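Local coordinates for type II secretion pathway related protein (Escherichia coli, PDB 3SOL) that probably acts as the pilotin of the type II secretion system, a lipoprotein that binds secretin subunits and guides them to the outer membrane, at residues 19-24 with 77-82; 6-10 with 48-52; 38-42 with 88-92. Numbering follows the deposited sequence.

Contact 1 of 3, residues 19-24 with 77-82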
loop_
_atom_site.group_PDB
_atom_site.type_symbol
_atom_site.label_atom_id
_atom_site.label_comp_id
_atom_site.label_asym_id
_atom_site.label_seq_id
_atom_site.Cartn_x
_atom_site.Cartn_y
_atom_site.Cartn_z
ATOM N N TYR A 19 -4.704 -0.977 4.819
ATOM C CA TYR A 19 -5.574 -0.217 5.714
ATOM C C TYR A 19 -6.964 -0.022 5.100
ATOM O O TYR A 19 -7.960 -0.213 5.773
ATOM C CB TYR A 19 -4.934 1.122 6.085
ATOM C CG TYR A 19 -5.268 1.578 7.494
ATOM C CD1 TYR A 19 -4.381 1.359 8.526
ATOM C CD2 TYR A 19 -6.469 2.213 7.790
ATOM C CE1 TYR A 19 -4.656 1.761 9.819
ATOM C CE2 TYR A 19 -6.770 2.614 9.112
ATOM C CZ TYR A 19 -5.845 2.382 10.105
ATOM O OH TYR A 19 -6.051 2.755 11.409
ATOM N N LEU A 20 -7.027 0.317 3.812
ATOM C CA LEU A 20 -8.310 0.482 3.132
ATOM C C LEU A 20 -9.132 -0.795 3.138
ATOM O O LEU A 20 -10.350 -0.766 3.384
ATOM C CB LEU A 20 -8.098 0.963 1.690
ATOM C CG LEU A 20 -7.732 2.428 1.531
ATOM C CD1 LEU A 20 -7.594 2.754 0.042
ATOM C CD2 LEU A 20 -8.801 3.335 2.218
ATOM N N LYS A 21 -8.472 -1.917 2.872
ATOM C CA LYS A 21 -9.143 -3.200 2.822
ATOM C C LYS A 21 -9.640 -3.660 4.190
ATOM O O LYS A 21 -10.737 -4.166 4.314
ATOM C CB LYS A 21 -8.204 -4.255 2.242
ATOM C CG LYS A 21 -8.014 -4.130 0.760
ATOM C CD LYS A 21 -6.810 -4.956 0.274
ATOM C CE LYS A 21 -6.961 -6.422 0.502
ATOM N NZ LYS A 21 -5.720 -7.128 0.053
ATOM N N MET A 22 -8.811 -3.483 5.207
ATOM C CA MET A 22 -9.088 -4.008 6.535
ATOM C C MET A 22 -10.045 -3.088 7.319
ATOM O O MET A 22 -10.921 -3.570 8.032
ATOM C CB MET A 22 -7.771 -4.184 7.320
ATOM C CG MET A 22 -6.877 -5.309 6.803
ATOM S SD MET A 22 -7.366 -6.969 7.371
ATOM C CE MET A 22 -7.720 -6.650 9.041
ATOM N N ARG A 23 -9.866 -1.780 7.196
ATOM C CA ARG A 23 -10.526 -0.837 8.109
ATOM C C ARG A 23 -11.462 0.152 7.433
ATOM O O ARG A 23 -12.155 0.909 8.127
ATOM C CB ARG A 23 -9.448 -0.106 8.896
ATOM C CG ARG A 23 -8.791 -1.107 9.837
ATOM C CD ARG A 23 -7.619 -0.627 10.461
ATOM N NE ARG A 23 -7.113 -1.651 11.389
ATOM C CZ ARG A 23 -7.266 -1.644 12.704
ATOM N NH1 ARG A 23 -6.695 -2.599 13.411
ATOM N NH2 ARG A 23 -7.970 -0.706 13.310
ATOM N N CYS A 24 -11.475 0.139 6.098
ATOM C CA CYS A 24 -12.261 1.084 5.294
ATOM C C CYS A 24 -13.106 0.383 4.229
ATOM O O CYS A 24 -13.464 0.988 3.221
ATOM C CB CYS A 24 -11.354 2.126 4.646
ATOM S SG CYS A 24 -10.187 2.897 5.785
ATOM N N LYS A 77 -8.668 8.834 8.293
ATOM C CA LYS A 77 -7.654 7.961 7.667
ATOM C C LYS A 77 -8.209 7.361 6.386
ATOM O O LYS A 77 -7.544 7.397 5.334
ATOM C CB LYS A 77 -7.230 6.823 8.597
ATOM C CG LYS A 77 -6.516 7.272 9.862
ATOM C CD LYS A 77 -6.112 6.085 10.718
ATOM C CE LYS A 77 -5.490 6.515 12.024
ATOM N NZ LYS A 77 -5.284 5.356 12.964
ATOM N N CYS A 78 -9.416 6.799 6.487
ATOM C CA CYS A 78 -10.091 6.208 5.322
ATOM C C CYS A 78 -10.261 7.227 4.196
ATOM O O CYS A 78 -9.956 6.939 3.030
ATOM C CB CYS A 78 -11.439 5.637 5.713
ATOM S SG CYS A 78 -11.354 4.222 6.843
ATOM N N ARG A 79 -10.717 8.427 4.549
ATOM C CA ARG A 79 -10.958 9.452 3.520
ATOM C C ARG A 79 -9.661 9.918 2.855
ATOM O O ARG A 79 -9.625 10.134 1.649
ATOM C CB ARG A 79 -11.742 10.631 4.109
ATOM C CG ARG A 79 -13.166 10.226 4.403
ATOM C CD ARG A 79 -14.030 11.306 4.969
ATOM N NE ARG A 79 -15.390 10.763 5.010
ATOM C CZ ARG A 79 -16.300 10.857 4.046
ATOM N NH1 ARG A 79 -16.086 11.565 2.940
ATOM N NH2 ARG A 79 -17.463 10.243 4.219
ATOM N N GLU A 80 -8.597 10.077 3.646
ATOM C CA GLU A 80 -7.297 10.472 3.108
ATOM C C GLU A 80 -6.734 9.406 2.170
ATOM O O GLU A 80 -6.280 9.726 1.057
ATOM C CB GLU A 80 -6.309 10.777 4.252
ATOM C CG GLU A 80 -6.659 12.037 5.038
ATOM C CD GLU A 80 -6.317 13.333 4.308
ATOM O OE1 GLU A 80 -5.936 13.316 3.112
ATOM O OE2 GLU A 80 -6.447 14.401 4.936
ATOM N N PHE A 81 -6.778 8.138 2.589
ATOM C CA PHE A 81 -6.245 7.063 1.755
ATOM C C PHE A 81 -7.073 6.803 0.504
ATOM O O PHE A 81 -6.497 6.574 -0.552
ATOM C CB PHE A 81 -6.099 5.762 2.538
ATOM C CG PHE A 81 -5.080 5.810 3.642
ATOM C CD1 PHE A 81 -3.985 6.640 3.581
ATOM C CD2 PHE A 81 -5.219 4.974 4.737
ATOM C CE1 PHE A 81 -3.039 6.642 4.607
ATOM C CE2 PHE A 81 -4.289 4.967 5.770
ATOM C CZ PHE A 81 -3.204 5.798 5.707
ATOM N N ASN A 82 -8.401 6.867 0.606
ATOM C CA ASN A 82 -9.268 6.685 -0.574
ATOM C C ASN A 82 -8.993 7.723 -1.652
ATOM O O ASN A 82 -8.987 7.392 -2.843
ATOM C CB ASN A 82 -10.774 6.681 -0.214
ATOM C CG ASN A 82 -11.274 5.339 0.280
ATOM O OD1 ASN A 82 -10.817 4.288 -0.176
ATOM N ND2 ASN A 82 -12.268 5.356 1.177
HETATM O O HOH W 1 -13.421 3.941 2.937
#

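Contact 2 of 3, residues 6-10 with 48-52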
loop_
_atom_site.group_PDB
_atom_site.type_symbol
_atom_site.label_atom_id
_atom_site.label_comp_id
_atom_site.label_asym_id
_atom_site.label_seq_id
_atom_site.Cartn_x
_atom_site.Cartn_y
_atom_site.Cartn_z
ATOM N N GLN A 6 12.714 4.474 -2.133
ATOM C CA GLN A 6 11.850 3.774 -3.077
ATOM C C GLN A 6 11.072 2.688 -2.324
ATOM O O GLN A 6 9.875 2.492 -2.557
ATOM C CB GLN A 6 12.667 3.147 -4.211
ATOM C CG GLN A 6 13.339 4.152 -5.166
ATOM C CD GLN A 6 14.491 4.921 -4.537
ATOM O OE1 GLN A 6 15.230 4.391 -3.702
ATOM N NE2 GLN A 6 14.648 6.180 -4.937
ATOM N N LEU A 7 11.768 2.003 -1.412
ATOM C CA LEU A 7 11.161 0.998 -0.537
ATOM C C LEU A 7 10.159 1.648 0.413
ATOM O O LEU A 7 9.048 1.133 0.599
ATOM C CB LEU A 7 12.235 0.258 0.272
ATOM C CG LEU A 7 11.781 -0.807 1.276
ATOM C CD1 LEU A 7 10.808 -1.786 0.653
ATOM C CD2 LEU A 7 12.972 -1.548 1.830
ATOM N N GLU A 8 10.561 2.768 1.016
ATOM C CA GLU A 8 9.668 3.550 1.885
ATOM C C GLU A 8 8.381 3.946 1.151
ATOM O O GLU A 8 7.277 3.793 1.687
ATOM C CB GLU A 8 10.389 4.800 2.406
ATOM C CG GLU A 8 9.693 5.467 3.602
ATOM C CD GLU A 8 9.963 4.749 4.935
ATOM O OE1 GLU A 8 11.152 4.637 5.331
ATOM O OE2 GLU A 8 8.977 4.319 5.593
ATOM N N GLN A 9 8.536 4.455 -0.069
ATOM C CA GLN A 9 7.405 4.806 -0.937
ATOM C C GLN A 9 6.507 3.602 -1.218
ATOM O O GLN A 9 5.327 3.622 -0.902
ATOM C CB GLN A 9 7.915 5.395 -2.263
ATOM C CG GLN A 9 6.884 5.393 -3.417
ATOM C CD GLN A 9 7.239 6.373 -4.544
ATOM O OE1 GLN A 9 8.409 6.694 -4.768
ATOM N NE2 GLN A 9 6.212 6.855 -5.250
ATOM N N MET A 10 7.070 2.563 -1.821
ATOM C CA MET A 10 6.297 1.372 -2.167
ATOM C C MET A 10 5.619 0.760 -0.945
ATOM O O MET A 10 4.465 0.409 -1.021
ATOM C CB MET A 10 7.170 0.304 -2.843
ATOM C CG MET A 10 7.634 0.633 -4.277
ATOM S SD MET A 10 6.319 1.160 -5.416
ATOM C CE MET A 10 4.999 0.049 -4.953
ATOM N N TRP A 48 13.615 0.168 -10.566
ATOM C CA TRP A 48 14.039 -0.218 -9.217
ATOM C C TRP A 48 14.247 -1.735 -9.154
ATOM O O TRP A 48 13.285 -2.503 -9.107
ATOM C CB TRP A 48 13.010 0.225 -8.163
ATOM C CG TRP A 48 12.697 1.703 -8.176
ATOM C CD1 TRP A 48 13.478 2.706 -8.689
ATOM C CD2 TRP A 48 11.538 2.346 -7.623
ATOM N NE1 TRP A 48 12.867 3.925 -8.504
ATOM C CE2 TRP A 48 11.676 3.733 -7.855
ATOM C CE3 TRP A 48 10.394 1.886 -6.962
ATOM C CZ2 TRP A 48 10.715 4.663 -7.441
ATOM C CZ3 TRP A 48 9.441 2.814 -6.555
ATOM C CH2 TRP A 48 9.608 4.184 -6.798
ATOM N N GLN A 49 15.507 -2.152 -9.139
ATOM C CA GLN A 49 15.869 -3.566 -9.247
ATOM C C GLN A 49 16.052 -4.226 -7.882
ATOM O O GLN A 49 15.800 -5.425 -7.728
ATOM C CB GLN A 49 17.139 -3.710 -10.095
ATOM C CG GLN A 49 17.023 -3.017 -11.461
ATOM C CD GLN A 49 18.121 -3.393 -12.449
ATOM O OE1 GLN A 49 19.302 -3.483 -12.097
ATOM N NE2 GLN A 49 17.730 -3.599 -13.706
ATOM N N SER A 50 16.465 -3.436 -6.894
ATOM C CA SER A 50 16.748 -3.947 -5.548
ATOM C C SER A 50 15.501 -4.394 -4.783
ATOM O O SER A 50 15.571 -5.320 -3.978
ATOM C CB SER A 50 17.483 -2.884 -4.714
ATOM O OG SER A 50 16.575 -1.918 -4.191
ATOM N N LEU A 51 14.375 -3.725 -5.017
ATOM C CA LEU A 51 13.159 -3.973 -4.242
ATOM C C LEU A 51 12.581 -5.359 -4.491
ATOM O O LEU A 51 12.299 -5.719 -5.633
ATOM C CB LEU A 51 12.077 -2.942 -4.580
ATOM C CG LEU A 51 12.252 -1.512 -4.078
ATOM C CD1 LEU A 51 10.979 -0.732 -4.383
ATOM C CD2 LEU A 51 12.540 -1.498 -2.587
ATOM N N THR A 52 12.394 -6.120 -3.416
ATOM C CA THR A 52 11.738 -7.418 -3.480
ATOM C C THR A 52 10.349 -7.306 -2.860
ATOM O O THR A 52 10.081 -6.371 -2.096
ATOM C CB THR A 52 12.548 -8.482 -2.722
ATOM O OG1 THR A 52 12.680 -8.101 -1.350
ATOM C CG2 THR A 52 13.933 -8.633 -3.324
#

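Contact 3 of 3, residues 38-42 with 88-92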
loop_
_atom_site.group_PDB
_atom_site.type_symbol
_atom_site.label_atom_id
_atom_site.label_comp_id
_atom_site.label_asym_id
_atom_site.label_seq_id
_atom_site.Cartn_x
_atom_site.Cartn_y
_atom_site.Cartn_z
ATOM N N VAL A 38 1.831 -6.291 -8.181
ATOM C CA VAL A 38 1.674 -5.028 -8.882
ATOM C C VAL A 38 2.729 -4.015 -8.422
ATOM O O VAL A 38 3.298 -3.295 -9.244
ATOM C CB VAL A 38 0.252 -4.471 -8.698
ATOM C CG1 VAL A 38 0.147 -3.050 -9.251
ATOM C CG2 VAL A 38 -0.763 -5.392 -9.375
ATOM N N ALA A 39 3.011 -3.982 -7.124
ATOM C CA ALA A 39 4.106 -3.158 -6.595
ATOM C C ALA A 39 5.460 -3.573 -7.177
ATOM O O ALA A 39 6.293 -2.720 -7.477
ATOM C CB ALA A 39 4.141 -3.226 -5.069
ATOM N N ASN A 40 5.673 -4.881 -7.334
ATOM C CA ASN A 40 6.897 -5.417 -7.937
ATOM C C ASN A 40 6.981 -5.055 -9.418
ATOM O O ASN A 40 8.044 -4.658 -9.911
ATOM C CB ASN A 40 6.967 -6.942 -7.754
ATOM C CG ASN A 40 8.314 -7.542 -8.184
ATOM O OD1 ASN A 40 9.375 -6.957 -7.972
ATOM N ND2 ASN A 40 8.263 -8.723 -8.783
ATOM N N ARG A 41 5.861 -5.196 -10.125
ATOM C CA ARG A 41 5.761 -4.749 -11.507
ATOM C C ARG A 41 6.123 -3.259 -11.614
ATOM O O ARG A 41 7.027 -2.879 -12.367
ATOM C CB ARG A 41 4.349 -5.006 -12.047
ATOM C CG ARG A 41 4.162 -4.604 -13.508
ATOM C CD ARG A 41 2.759 -4.913 -14.043
ATOM N NE ARG A 41 1.685 -4.214 -13.328
ATOM C CZ ARG A 41 1.403 -2.912 -13.430
ATOM N NH1 ARG A 41 2.128 -2.107 -14.207
ATOM N NH2 ARG A 41 0.387 -2.404 -12.735
ATOM N N ILE A 42 5.419 -2.429 -10.846
ATOM C CA ILE A 42 5.647 -0.974 -10.827
ATOM C C ILE A 42 7.121 -0.619 -10.591
ATOM O O ILE A 42 7.701 0.134 -11.372
ATOM C CB ILE A 42 4.771 -0.274 -9.765
ATOM C CG1 ILE A 42 3.303 -0.240 -10.208
ATOM C CG2 ILE A 42 5.253 1.151 -9.521
ATOM C CD1 ILE A 42 2.374 0.259 -9.146
ATOM N N PHE A 88 -2.706 4.375 -7.700
ATOM C CA PHE A 88 -2.265 2.996 -7.439
ATOM C C PHE A 88 -3.409 1.999 -7.617
ATOM O O PHE A 88 -3.226 0.937 -8.209
ATOM C CB PHE A 88 -1.676 2.863 -6.034
ATOM C CG PHE A 88 -1.109 1.491 -5.727
ATOM C CD1 PHE A 88 -0.048 0.975 -6.469
ATOM C CD2 PHE A 88 -1.612 0.735 -4.673
ATOM C CE1 PHE A 88 0.488 -0.292 -6.186
ATOM C CE2 PHE A 88 -1.080 -0.528 -4.377
ATOM C CZ PHE A 88 -0.023 -1.040 -5.143
ATOM N N ILE A 89 -4.591 2.346 -7.115
ATOM C CA ILE A 89 -5.773 1.475 -7.247
ATOM C C ILE A 89 -6.119 1.244 -8.728
ATOM O O ILE A 89 -6.561 0.160 -9.098
ATOM C CB ILE A 89 -6.984 2.051 -6.478
ATOM C CG1 ILE A 89 -6.696 2.051 -4.966
ATOM C CG2 ILE A 89 -8.256 1.267 -6.790
ATOM C CD1 ILE A 89 -7.733 2.783 -4.120
ATOM N N GLY A 90 -5.898 2.254 -9.568
ATOM C CA GLY A 90 -6.029 2.107 -11.034
ATOM C C GLY A 90 -5.096 1.067 -11.643
ATOM O O GLY A 90 -5.475 0.345 -12.568
ATOM N N GLU A 91 -3.869 1.000 -11.127
ATOM C CA GLU A 91 -2.915 -0.042 -11.515
ATOM C C GLU A 91 -3.327 -1.417 -10.976
ATOM O O GLU A 91 -3.171 -2.440 -11.657
ATOM C CB GLU A 91 -1.509 0.310 -11.019
ATOM C CG GLU A 91 -0.921 1.549 -11.684
ATOM C CD GLU A 91 -0.721 1.363 -13.185
ATOM O OE1 GLU A 91 0.145 0.547 -13.572
ATOM O OE2 GLU A 91 -1.441 2.030 -13.967
ATOM N N LEU A 92 -3.854 -1.425 -9.755
ATOM C CA LEU A 92 -4.316 -2.650 -9.106
ATOM C C LEU A 92 -5.455 -3.305 -9.877
ATOM O O LEU A 92 -5.440 -4.514 -10.099
ATOM C CB LEU A 92 -4.786 -2.361 -7.671
ATOM C CG LEU A 92 -3.705 -2.078 -6.626
ATOM C CD1 LEU A 92 -4.333 -1.833 -5.250
ATOM C CD2 LEU A 92 -2.705 -3.222 -6.564
#

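Contact 1 of 3, residues 19-24 with 77-82
The strongest tie between the end of helix 5-23 and helix 74-84 is covalent: Cys24 SG and Cys78 SG lie 2.1 Å apart in a disulfide with chi3 of -82°. Both cysteines take the m rotamer, and Cys24 CA and Cys78 CA lie 5.6 Å apart, the shortest CA-CA distance between the two segments. Cys24 is the first residue to leave helical phi/psi after Arg23, so the bridge joins the point where one helix stops to the flank of another. The two helical segments run at 141° with axes 10.2 Å apart, an oblique antiparallel packing within the all-helical PulS/OutS pilotin fold. Beside the disulfide, Tyr19, whose chi1 of -146° falls between wells, offers its ring face to the edge of Phe81 in an offset edge-to-face pair, with centroids 5.8 Å apart and planes at 71°. Lys77 is extended, all t beyond an m chi1, which carries NZ to 3.1 Å from Tyr19 OH as hydrogen-bond donor; Glu74 binds both polar ends. Leu20, in the mt rotamer, brings CD2 to 3.6 Å from Phe81 CB. Past it, a water accepts from Asn82 ND2 (2.5 Å) and donates to Cys24 O (3.0 Å), while Asn82 OD1 bonds Arg26.

Contact 2 of 3, residues 6-10 with 48-52
Trp48 and Leu51 give up the most surface here, 91 and 72 Å² of the 309 Å² buried in total, and Gln6 follows with 56 Å². The indole of Trp48 reaches helix 5-23 with two different surfaces. Over one face sits the aliphatic part of Gln6, whose CG lies 3.4 Å from the centroid of the five-membered ring and 20° off its normal, the geometry of a CH-pi contact. At the edge is Met10: its CG approaches Trp48 CZ3 to 3.6 Å, and its SD is 5.1 Å from the centroid of the six-membered ring, 83° off the normal, a Met-aromatic contact made in the ring plane. Leu51, extended in the mt rotamer, sends one methyl to each of two helix residues a turn apart: CD2 is 3.4 Å from Leu7 CB, and CD1 is 3.6 Å from Met10 CG. Gln6, Leu7 and Met10 take most of the contact on the helix side. After Leu51, Thr52 turns its CB away and N-caps helix 53-69 through OG1 to Asp55 N. The loop therefore links helix 32-45, where Trp48 and Leu51 touch Ala43, to helix 53-69, whose Asp55 and Ile56 touch Leu7, and packs against the early turns of helix 5-23 on the way.

Contact 3 of 3, residues 38-42 with 88-92
Phe88 opens the segment on the apolar side of the interface. Its CA-to-CB bond points sideways, but chi1 at -176° (t) brings the end of the ring nearer to helix 32-45, where CE1 comes 3.6 Å from Ile42 CD1, which sits at the ring edge near its plane. The same CE1 lies 4.1 Å from Val38 CG1, so Phe88 bridges two residues one turn apart. Ile13 and Thr17 of helix 5-23 also touch its side chain, which places the ring where three helices meet. One turn further on comes Glu91, which loses 63 Å² to the contact, more than any other residue in it. Its CB meets Val38 CG1 at 4.1 Å and Ile42 CD1 at 4.3 Å, while its carboxylate forms a salt bridge with Arg41: NH2 donates to Glu91 OE1 at 3.1 Å with an angle of 159°, and Arg41 NH1 reaches the same Glu91 OE1 in a weak bond of 3.4 Å. The oxygen lies near the guanidinium plane, as expected for such a pair. At Leu92 the CA-to-CB bond points away, yet CD2 turns back to 3.9 Å from Val38 CB, and this pair also has the closest CA atoms, 6.4 Å apart. The short axes pass 10.7 Å apart at a signed angle of 108°, nearly perpendicular, so the helices meet over about one turn each. This steep helix-helix crossing, apolar between Val38, Ile42, Phe88 and Leu92 with a salt bridge at its margin, joins helix 32-45 to the C-terminal helix 86-93 of the all-helical PulS/OutS pilotin domain.

Contacts 1 and 2 use the two ends of helix 5-23; their centres lie 23 Å apart, on opposite sides of the chain's centre, with nearest atoms about 10 Å apart. Contact 3 touches both, its centre 17 Å from that of contact 1 and 13 Å from that of contact 2. Leu20 CD1 meets Ile89 CD1 at 4.2 Å, and Met10 CE meets Ala39 CB at 3.4 Å. Along the chain the segments run 6-10, 19-24, 38-42, 48-52, 77-82, 88-92, and every pair of contacts crosses. Helices far apart in sequence thus pack together in this strandless pilotin domain, with helix 5-23 shared by contacts 1 and 2 and touching contact 3, and one disulfide fixing one end.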